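Local atomic coordinates of STIL N-terminal domain-containing protein (Trichoplax adhaerens, PDB entry 5OI9), a protein that probably takes part in centriole assembly as a STIL-family centrosomal protein, its N-terminal domain being a likely site of CEP85 binding. Residues I87-F92 with V118-S123; G231-N236 with G295-L300. One frame throughout, in Å; residues are numbered along the deposited sequence.

Contact 1 of 2, residues I87-F92 with V118-S123; sequences INIDRF and VIIPLS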
loop_
_atom_site.group_PDB
_atom_site.type_symbol
_atom_site.label_atom_id
_atom_site.label_comp_id
_atom_site.label_asym_id
_atom_site.label_seq_id
_atom_site.Cartn_x
_atom_site.Cartn_y
_atom_site.Cartn_z
ATOM N N ILE A 87 5.417 6.843 -4.916
ATOM C CA ILE A 87 6.269 6.629 -3.751
ATOM C C ILE A 87 7.465 7.563 -3.873
ATOM O O ILE A 87 8.217 7.495 -4.852
ATOM C CB ILE A 87 6.721 5.164 -3.638
ATOM C CG1 ILE A 87 5.517 4.220 -3.690
ATOM C CG2 ILE A 87 7.518 4.948 -2.358
ATOM C CD1 ILE A 87 4.491 4.482 -2.615
ATOM N N ASN A 88 7.642 8.440 -2.887
ATOM C CA ASN A 88 8.732 9.414 -2.879
ATOM C C ASN A 88 9.804 8.914 -1.916
ATOM O O ASN A 88 9.648 9.013 -0.697
ATOM C CB ASN A 88 8.223 10.795 -2.480
ATOM C CG ASN A 88 9.267 11.883 -2.671
ATOM O OD1 ASN A 88 10.085 11.822 -3.588
ATOM N ND2 ASN A 88 9.244 12.885 -1.801
ATOM N N ILE A 89 10.895 8.390 -2.464
ATOM C CA ILE A 89 11.983 7.814 -1.681
ATOM C C ILE A 89 13.088 8.855 -1.554
ATOM O O ILE A 89 13.672 9.275 -2.561
ATOM C CB ILE A 89 12.515 6.524 -2.326
ATOM C CG1 ILE A 89 11.382 5.514 -2.515
ATOM C CG2 ILE A 89 13.638 5.931 -1.492
ATOM C CD1 ILE A 89 11.827 4.203 -3.133
ATOM N N ASP A 90 13.391 9.265 -0.316
ATOM C CA ASP A 90 14.366 10.329 -0.105
ATOM C C ASP A 90 15.225 10.142 1.143
ATOM O O ASP A 90 15.920 11.085 1.540
ATOM C CB ASP A 90 13.660 11.689 -0.031
ATOM C CG ASP A 90 12.748 11.810 1.177
ATOM O OD1 ASP A 90 12.278 10.766 1.679
ATOM O OD2 ASP A 90 12.500 12.948 1.626
ATOM N N ARG A 91 15.213 8.968 1.771
ATOM C CA ARG A 91 15.968 8.757 2.998
ATOM C C ARG A 91 16.661 7.405 2.961
ATOM O O ARG A 91 16.037 6.392 2.631
ATOM C CB ARG A 91 15.061 8.843 4.229
ATOM C CG ARG A 91 14.699 10.256 4.640
ATOM C CD ARG A 91 13.573 10.233 5.649
ATOM N NE ARG A 91 12.331 9.772 5.037
ATOM C CZ ARG A 91 11.385 9.102 5.683
ATOM N NH1 ARG A 91 11.542 8.797 6.965
ATOM N NH2 ARG A 91 10.285 8.723 5.043
ATOM N N PHE A 92 17.945 7.401 3.300
ATOM C CA PHE A 92 18.715 6.179 3.465
ATOM C C PHE A 92 18.828 5.847 4.946
ATOM O O PHE A 92 18.982 6.741 5.784
ATOM C CB PHE A 92 20.110 6.319 2.853
ATOM C CG PHE A 92 21.071 5.250 3.286
ATOM C CD1 PHE A 92 20.968 3.963 2.786
ATOM C CD2 PHE A 92 22.078 5.532 4.195
ATOM C CE1 PHE A 92 21.850 2.978 3.183
ATOM C CE2 PHE A 92 22.963 4.550 4.596
ATOM C CZ PHE A 92 22.850 3.272 4.089
ATOM N N VAL A 118 7.178 4.322 4.060
ATOM C CA VAL A 118 7.309 3.145 3.209
ATOM C C VAL A 118 8.687 2.542 3.455
ATOM O O VAL A 118 9.706 3.227 3.314
ATOM C CB VAL A 118 7.116 3.507 1.730
ATOM C CG1 VAL A 118 7.328 2.282 0.853
ATOM C CG2 VAL A 118 5.733 4.104 1.502
ATOM N N ILE A 119 8.721 1.270 3.840
ATOM C CA ILE A 119 9.975 0.577 4.110
ATOM C C ILE A 119 10.387 -0.171 2.850
ATOM O O ILE A 119 9.681 -1.078 2.396
ATOM C CB ILE A 119 9.844 -0.382 5.302
ATOM C CG1 ILE A 119 9.246 0.340 6.514
ATOM C CG2 ILE A 119 11.198 -0.983 5.649
ATOM C CD1 ILE A 119 10.134 1.424 7.083
ATOM N N ILE A 120 11.528 0.210 2.281
ATOM C CA ILE A 120 12.033 -0.433 1.070
ATOM C C ILE A 120 13.354 -1.125 1.386
ATOM O O ILE A 120 14.378 -0.451 1.564
ATOM C CB ILE A 120 12.208 0.574 -0.078
ATOM C CG1 ILE A 120 10.914 1.356 -0.316
ATOM C CG2 ILE A 120 12.635 -0.145 -1.350
ATOM C CD1 ILE A 120 10.917 2.748 0.287
ATOM N N PRO A 121 13.378 -2.455 1.472
ATOM C CA PRO A 121 14.658 -3.157 1.627
ATOM C C PRO A 121 15.578 -2.852 0.455
ATOM O O PRO A 121 15.170 -2.909 -0.708
ATOM C CB PRO A 121 14.249 -4.636 1.661
ATOM C CG PRO A 121 12.805 -4.626 2.059
ATOM C CD PRO A 121 12.234 -3.380 1.457
ATOM N N LEU A 122 16.822 -2.508 0.771
ATOM C CA LEU A 122 17.813 -2.118 -0.224
ATOM C C LEU A 122 18.979 -3.092 -0.175
ATOM O O LEU A 122 19.658 -3.201 0.851
ATOM C CB LEU A 122 18.303 -0.689 0.012
ATOM C CG LEU A 122 19.461 -0.243 -0.881
ATOM C CD1 LEU A 122 19.035 -0.238 -2.339
ATOM C CD2 LEU A 122 19.976 1.126 -0.462
ATOM N N SER A 123 19.201 -3.800 -1.277
ATOM C CA SER A 123 20.351 -4.676 -1.438
ATOM C C SER A 123 21.313 -4.039 -2.426
ATOM O O SER A 123 20.918 -3.689 -3.544
ATOM C CB SER A 123 19.930 -6.062 -1.934
ATOM O OG SER A 123 19.244 -6.782 -0.925
#
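Ile-89 and Ile-120 meet tip to tip, CD1 to CD1 at 3.8 Å. In Ile-89 CG1 stands anti to the carbonyl carbon and CD1 anti to CA (chi2 -179°), which carries the methyl outward, whereas the terminal methyl of Ile-120 is turned off a staggered position (chi2 101°) and also lies beside CG1 of Ile-89. One step back, Ile-87 and Val-118 cross at about a right angle, with Ile-87 CG2 4.2 Å from Val-118 CG1. At the other end Leu-122 sends CD2 to the edge of the Phe-92 ring, near its plane, 4.4 Å from Phe-92 CD1.

A classic beta bulge at Asp-90 and Arg-91, opposite Leu-74, shifts the alternation by one residue, consistent with Phe-92 rather than Arg-91 following Ile-89 in the row. Arg-91 NE makes a salt bridge to Asp-90 OD1 (3.5 Å), at the guanidinium edge and in its plane, and NH2 a second to Asp-117. Helix 45-61 packs on Phe-92 and Leu-122, and Phe-71 meets Phe-92 edge-to-face. Strand 69-79 runs antiparallel to both strands and lies between them; the 68° between their axes reflects strong twist and curl across this mixed beta sheet, apolar on this face.

Contact 2 of 2, residues G231-N236 with G295-L300; sequences GYVAIN and GFILVL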
loop_
_atom_site.group_PDB
_atom_site.type_symbol
_atom_site.label_atom_id
_atom_site.label_comp_id
_atom_site.label_asym_id
_atom_site.label_seq_id
_atom_site.Cartn_x
_atom_site.Cartn_y
_atom_site.Cartn_z
ATOM N N GLY A 231 -13.629 1.991 9.633
ATOM C CA GLY A 231 -14.008 1.111 10.713
ATOM C C GLY A 231 -14.806 -0.052 10.175
ATOM O O GLY A 231 -14.719 -0.375 8.986
ATOM N N TYR A 232 -15.602 -0.678 11.029
ATOM C CA TYR A 232 -16.329 -1.872 10.641
ATOM C C TYR A 232 -17.800 -1.712 10.996
ATOM O O TYR A 232 -18.179 -0.862 11.808
ATOM C CB TYR A 232 -15.698 -3.114 11.291
ATOM C CG TYR A 232 -14.245 -3.247 10.889
ATOM C CD1 TYR A 232 -13.890 -3.879 9.706
ATOM C CD2 TYR A 232 -13.235 -2.690 11.662
ATOM C CE1 TYR A 232 -12.565 -3.979 9.316
ATOM C CE2 TYR A 232 -11.907 -2.784 11.283
ATOM C CZ TYR A 232 -11.578 -3.432 10.109
ATOM O OH TYR A 232 -10.257 -3.530 9.719
ATOM N N VAL A 233 -18.631 -2.521 10.344
ATOM C CA VAL A 233 -20.081 -2.418 10.449
ATOM C C VAL A 233 -20.604 -3.696 11.085
ATOM O O VAL A 233 -20.393 -4.795 10.556
ATOM C CB VAL A 233 -20.738 -2.182 9.080
ATOM C CG1 VAL A 233 -22.253 -2.098 9.232
ATOM C CG2 VAL A 233 -20.188 -0.922 8.436
ATOM N N ALA A 234 -21.284 -3.549 12.213
ATOM C CA ALA A 234 -21.962 -4.648 12.875
ATOM C C ALA A 234 -23.463 -4.526 12.624
ATOM O O ALA A 234 -23.944 -3.560 12.025
ATOM C CB ALA A 234 -21.630 -4.656 14.367
ATOM N N ILE A 235 -24.216 -5.518 13.084
ATOM C CA ILE A 235 -25.654 -5.570 12.849
ATOM C C ILE A 235 -26.325 -6.146 14.089
ATOM O O ILE A 235 -25.764 -7.018 14.761
ATOM C CB ILE A 235 -25.984 -6.389 11.580
ATOM C CG1 ILE A 235 -27.464 -6.269 11.210
ATOM C CG2 ILE A 235 -25.590 -7.849 11.754
ATOM C CD1 ILE A 235 -27.793 -6.840 9.843
ATOM N N ASN A 236 -27.516 -5.640 14.406
ATOM C CA ASN A 236 -28.260 -6.057 15.586
ATOM C C ASN A 236 -29.465 -6.905 15.185
ATOM O O ASN A 236 -29.667 -7.237 14.012
ATOM C CB ASN A 236 -28.690 -4.842 16.417
ATOM C CG ASN A 236 -29.575 -3.876 15.644
ATOM O OD1 ASN A 236 -30.033 -4.168 14.538
ATOM N ND2 ASN A 236 -29.823 -2.713 16.233
ATOM N N GLY A 295 -21.027 -11.036 -0.460
ATOM C CA GLY A 295 -21.174 -9.606 -0.616
ATOM C C GLY A 295 -21.232 -8.948 0.745
ATOM O O GLY A 295 -21.932 -9.434 1.639
ATOM N N PHE A 296 -20.487 -7.865 0.935
ATOM C CA PHE A 296 -20.496 -7.146 2.197
ATOM C C PHE A 296 -20.750 -5.673 1.924
ATOM O O PHE A 296 -20.614 -5.196 0.794
ATOM C CB PHE A 296 -19.190 -7.344 2.987
ATOM C CG PHE A 296 -17.959 -6.848 2.279
ATOM C CD1 PHE A 296 -17.471 -5.573 2.518
ATOM C CD2 PHE A 296 -17.276 -7.665 1.393
ATOM C CE1 PHE A 296 -16.330 -5.119 1.880
ATOM C CE2 PHE A 296 -16.136 -7.218 0.752
ATOM C CZ PHE A 296 -15.663 -5.943 0.995
ATOM N N ILE A 297 -21.141 -4.964 2.963
ATOM C CA ILE A 297 -21.623 -3.600 2.800
ATOM C C ILE A 297 -20.476 -2.630 3.035
ATOM O O ILE A 297 -19.582 -2.864 3.854
ATOM C CB ILE A 297 -22.817 -3.309 3.735
ATOM C CG1 ILE A 297 -23.507 -2.003 3.333
ATOM C CG2 ILE A 297 -22.366 -3.259 5.193
ATOM C CD1 ILE A 297 -24.902 -1.847 3.893
ATOM N N LEU A 298 -20.494 -1.540 2.276
ATOM C CA LEU A 298 -19.587 -0.418 2.470
ATOM C C LEU A 298 -20.428 0.834 2.654
ATOM O O LEU A 298 -21.211 1.191 1.769
ATOM C CB LEU A 298 -18.632 -0.260 1.282
ATOM C CG LEU A 298 -17.933 1.096 1.146
ATOM C CD1 LEU A 298 -16.972 1.340 2.301
ATOM C CD2 LEU A 298 -17.206 1.177 -0.192
ATOM N N VAL A 299 -20.290 1.475 3.808
ATOM C CA VAL A 299 -20.910 2.768 4.071
ATOM C C VAL A 299 -19.839 3.818 3.820
ATOM O O VAL A 299 -18.878 3.935 4.588
ATOM C CB VAL A 299 -21.472 2.853 5.496
ATOM C CG1 VAL A 299 -22.169 4.182 5.713
ATOM C CG2 VAL A 299 -22.434 1.701 5.753
ATOM N N LEU A 300 -19.985 4.568 2.732
ATOM C CA LEU A 300 -18.938 5.455 2.239
ATOM C C LEU A 300 -19.329 6.901 2.516
ATOM O O LEU A 300 -20.255 7.430 1.890
ATOM C CB LEU A 300 -18.701 5.227 0.747
ATOM C CG LEU A 300 -17.462 5.889 0.145
ATOM C CD1 LEU A 300 -16.205 5.413 0.857
ATOM C CD2 LEU A 300 -17.380 5.599 -1.344
#
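Val-233 straddles two residues of strand 296-302, one with each methyl. With chi1 at 179°, Val-233 CG1 stands opposite the backbone N across the CA-CB bond and meets Ile-297 CG2, 4.2 Å away; Val-233 CG2 leans the other way along the strand and comes within 4.4 Å of Val-299 CG2. Ile-297 presents its short branch: CG2 sits between the backbone N and the carbonyl carbon, while the ethyl arm leaves in a different direction, its CD1 6.0 Å from Val-233 CG1. Val-299 offers the methyl that stands anti to its own carbonyl carbon. All three CB atoms are directed into the contact, so methyl packs against methyl.

The backbones do not pair here. Strand 256-264 runs between them, antiparallel to 229-235 and parallel to 296-302, and Val-233 makes backbone hydrogen bonds to Val-257 and Gly-258 of that middle strand. Strand 256-264, helix 270-281 and strand 296-302 form a beta-alpha-beta crossover within a mixed sheet, and strand 229-235 lies on the far side of its first strand. The CA atoms of Val-233 and Ile-297 are just 7.9 Å apart, a spacing that suggests the sheet bends toward this face, where the side chains touch over the middle strand.

On the same face Val-257 touches Val-233, Trp-18 touches Ile-297, and Phe-310, from strand 309-314, touches Val-299. Alternation along the strands sends Tyr-232, Phe-296 and Leu-298 to the reverse face, where helix 270-281 packs on them; Tyr-279 of that helix touches Tyr-232 and meets the Phe-296 ring with the planes at about 45°.

Contacts 1 and 2 belong to two different beta sheets of the STIL N-terminal piece, on opposite sides of the chain's centre. Their centres are 35 Å apart and their nearest atoms about 20 Å, so neither touches the other. In each case two strands meet by apolar side chains over a strand that separates them: 69-79 in contact 1, 256-264 in contact 2. The two contacting strands of contact 1 both run antiparallel to the middle one, whereas contact 2 mixes one antiparallel and one parallel neighbour. The chain closes 87-92 with 118-123 before starting 231-236, yet the sheets are interleaved in sequence: strand 309-314 belongs with contact 2, and 322-334 returns to the sheet of contact 1.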